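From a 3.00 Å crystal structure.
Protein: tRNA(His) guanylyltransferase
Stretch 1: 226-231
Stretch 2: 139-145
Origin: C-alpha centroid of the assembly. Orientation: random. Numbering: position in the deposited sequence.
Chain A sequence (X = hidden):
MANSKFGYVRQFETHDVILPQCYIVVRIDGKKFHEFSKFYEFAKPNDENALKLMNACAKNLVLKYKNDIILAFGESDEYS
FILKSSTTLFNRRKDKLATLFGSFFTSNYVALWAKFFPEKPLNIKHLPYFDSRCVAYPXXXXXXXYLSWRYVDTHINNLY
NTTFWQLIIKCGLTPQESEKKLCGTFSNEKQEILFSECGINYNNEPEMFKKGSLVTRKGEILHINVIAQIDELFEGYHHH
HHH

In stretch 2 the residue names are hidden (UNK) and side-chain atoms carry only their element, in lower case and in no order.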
# COMPACT_ATOMS: atom_id res chain seq x y z
N VAL A 226 28.45 19.42 7.34
CA VAL A 226 29.19 19.91 6.21
C VAL A 226 28.97 18.79 5.22
O VAL A 226 29.49 17.71 5.41
CB VAL A 226 30.69 20.14 6.52
CG1 VAL A 226 30.87 21.43 7.30
CG2 VAL A 226 31.31 18.94 7.27
N ILE A 227 28.24 19.00 4.14
CA ILE A 227 27.86 17.81 3.42
C ILE A 227 28.97 17.51 2.39
O ILE A 227 28.98 17.98 1.26
CB ILE A 227 26.56 18.04 2.74
CG1 ILE A 227 26.67 19.45 2.16
CG2 ILE A 227 25.44 17.94 3.81
CD1 ILE A 227 25.93 19.73 0.88
N ALA A 228 29.88 16.63 2.81
CA ALA A 228 30.90 16.11 1.94
C ALA A 228 30.38 14.75 1.53
O ALA A 228 30.99 14.06 0.71
CB ALA A 228 32.24 16.02 2.65
N GLN A 229 29.25 14.37 2.11
CA GLN A 229 28.45 13.28 1.56
C GLN A 229 28.07 13.57 0.11
O GLN A 229 27.92 12.64 -0.68
CB GLN A 229 27.22 13.03 2.44
CG GLN A 229 26.18 12.03 1.86
CD GLN A 229 25.04 12.65 1.03
OE1 GLN A 229 25.07 12.63 -0.18
NE2 GLN A 229 23.95 13.02 1.71
N ILE A 230 27.95 14.85 -0.24
CA ILE A 230 27.71 15.28 -1.63
C ILE A 230 28.73 14.65 -2.59
O ILE A 230 28.36 14.17 -3.66
CB ILE A 230 27.72 16.84 -1.76
CG1 ILE A 230 27.29 17.30 -3.16
CG2 ILE A 230 29.10 17.42 -1.54
CD1 ILE A 230 25.86 17.03 -3.51
N ASP A 231 30.00 14.65 -2.21
CA ASP A 231 31.06 14.18 -3.10
C ASP A 231 31.22 12.66 -3.08
O ASP A 231 31.49 12.06 -4.12
CB ASP A 231 32.39 14.87 -2.77
CG ASP A 231 32.56 16.22 -3.49
OD1 ASP A 231 31.60 16.70 -4.12
OD2 ASP A 231 33.68 16.79 -3.45
N UNK A 139 14.69 12.56 -3.60
CA UNK A 139 15.87 13.31 -4.02
C UNK A 139 16.81 13.73 -2.91
O UNK A 139 16.45 13.81 -1.72
c UNK A 139 14.34 15.29 -4.13
c UNK A 139 15.47 14.57 -4.78
n UNK A 139 13.22 15.38 -4.84
o UNK A 139 14.47 15.79 -3.01
N UNK A 140 18.02 14.05 -3.36
CA UNK A 140 19.15 14.26 -2.49
C UNK A 140 18.82 15.36 -1.53
O UNK A 140 19.15 15.25 -0.36
c UNK A 140 21.75 14.47 -2.57
c UNK A 140 21.90 13.03 -2.13
c UNK A 140 20.41 14.59 -3.29
c UNK A 140 22.91 14.83 -3.48
N UNK A 141 18.12 16.39 -2.01
CA UNK A 141 17.77 17.49 -1.10
C UNK A 141 17.15 16.88 0.15
O UNK A 141 17.66 17.02 1.25
c UNK A 141 18.16 20.42 -0.79
o UNK A 141 17.87 20.11 0.37
c UNK A 141 17.38 19.86 -1.97
c UNK A 141 16.78 18.48 -1.71
n UNK A 141 19.19 21.20 -1.09
N UNK A 142 16.10 16.11 -0.05
CA UNK A 142 15.32 15.59 1.05
C UNK A 142 16.11 14.61 1.93
O UNK A 142 15.85 14.48 3.13
c UNK A 142 13.20 15.93 -0.15
c UNK A 142 14.09 14.89 0.50
o UNK A 142 14.49 13.98 -0.53
N UNK A 143 17.04 13.88 1.32
CA UNK A 143 17.79 12.92 2.11
C UNK A 143 18.75 13.74 2.99
O UNK A 143 18.97 13.43 4.18
c UNK A 143 18.87 10.66 2.00
c UNK A 143 18.51 11.90 1.20
c UNK A 143 19.78 12.46 0.63
c UNK A 143 17.66 9.83 2.31
N UNK A 144 19.25 14.84 2.42
CA UNK A 144 20.16 15.72 3.13
C UNK A 144 19.43 16.34 4.27
O UNK A 144 19.92 16.35 5.38
c UNK A 144 22.30 17.39 0.33
c UNK A 144 21.84 16.30 1.27
n UNK A 144 24.06 18.05 -1.39
c UNK A 144 20.74 16.80 2.21
c UNK A 144 23.57 16.99 -0.43
N UNK A 145 18.23 16.81 3.98
CA UNK A 145 17.40 17.46 4.98
C UNK A 145 16.99 16.49 6.07
O UNK A 145 16.80 16.89 7.20
c UNK A 145 16.55 19.36 3.53
o UNK A 145 17.73 19.47 3.15
o UNK A 145 15.69 20.25 3.33
c UNK A 145 16.18 18.09 4.30

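Position 139 precedes the helix and carries two side-chain carbons, the second bonded to one oxygen and one nitrogen. This is a short carboxamide, out of reach of stretch 1, and the residue is Asn 139. It occupies the N-cap position, where a side-chain acceptor can serve a backbone NH left free in the first turn.

Position 140 has four side-chain carbons, forked at the second; one terminal carbon meets Ile 230 and the other Gln 229. This is Leu 140. Its CA-to-CB bond points toward stretch 1, and its two methyls find different partners: CD2 lies 3.7 Å from Ile 230 CD1, an apolar contact, while CD1 lies 3.7 Å from Gln 229 OE1.

At position 141 three carbons lead to a terminal oxygen and nitrogen, one carbon more than in Asn 139. The side chain is exposed and does not reach stretch 1; the residue is Gln 141.

The side chain at position 142 is a single carbon bearing one oxygen and one carbon, a branched hydroxyl, buried and out of reach of stretch 1. This is Thr 142. Its backbone N donates to Asn 139 OD1 at 3.4 Å, a weak bond that nevertheless caps the helix.

Position 143 again has four carbons, but the fork is at the first and one arm is two carbons long; the side chain touches Gln 229. This is Ile 143. Its CA-to-CB bond points toward stretch 1, but the residue is buried and touches that stretch only lightly, with CG2 4.3 Å from Gln 229 NE2.

Position 144 shows four carbons in a row ending in nitrogen, which touch Ile 227, Gln 229 and Ile 230. This unbranched chain is Lys 144. After chi1 in m, the remaining torsions are all t, so the chain is extended. Its CG lies 3.9 Å from Gln 229 NE2, and NZ reaches Ile 227 CD1 at 3.4 Å and Ile 230 CD1 at 3.0 Å.

Position 145 has two carbons, the second carrying two oxygens, a carboxylate out of reach of stretch 1: Asp 145. Its OD2 is hydrogen-bonded elsewhere in the structure.

The contact is small, burying 250 Å² over both sides, and no hydrogen bond crosses it. Leu 140 and Lys 144 are one helical turn apart, linked by the bond from Lys 144 N to Leu 140 O (2.8 Å), and this spacing lets both meet Gln 229 and Ile 230. Lys 144 contributes the largest covered area, its extended chain carrying the amine to the two isoleucine methyls. The contact is therefore one of side-chain packing, with Leu 140 and Ile 230 forming its apolar pair; the high B-factors of Ile 230 make its close approaches, including the tight 3.0 Å between its CD1 and Lys 144 NZ, less certain in detail.

Stretch 2, residues 139-145: NLQTIKD
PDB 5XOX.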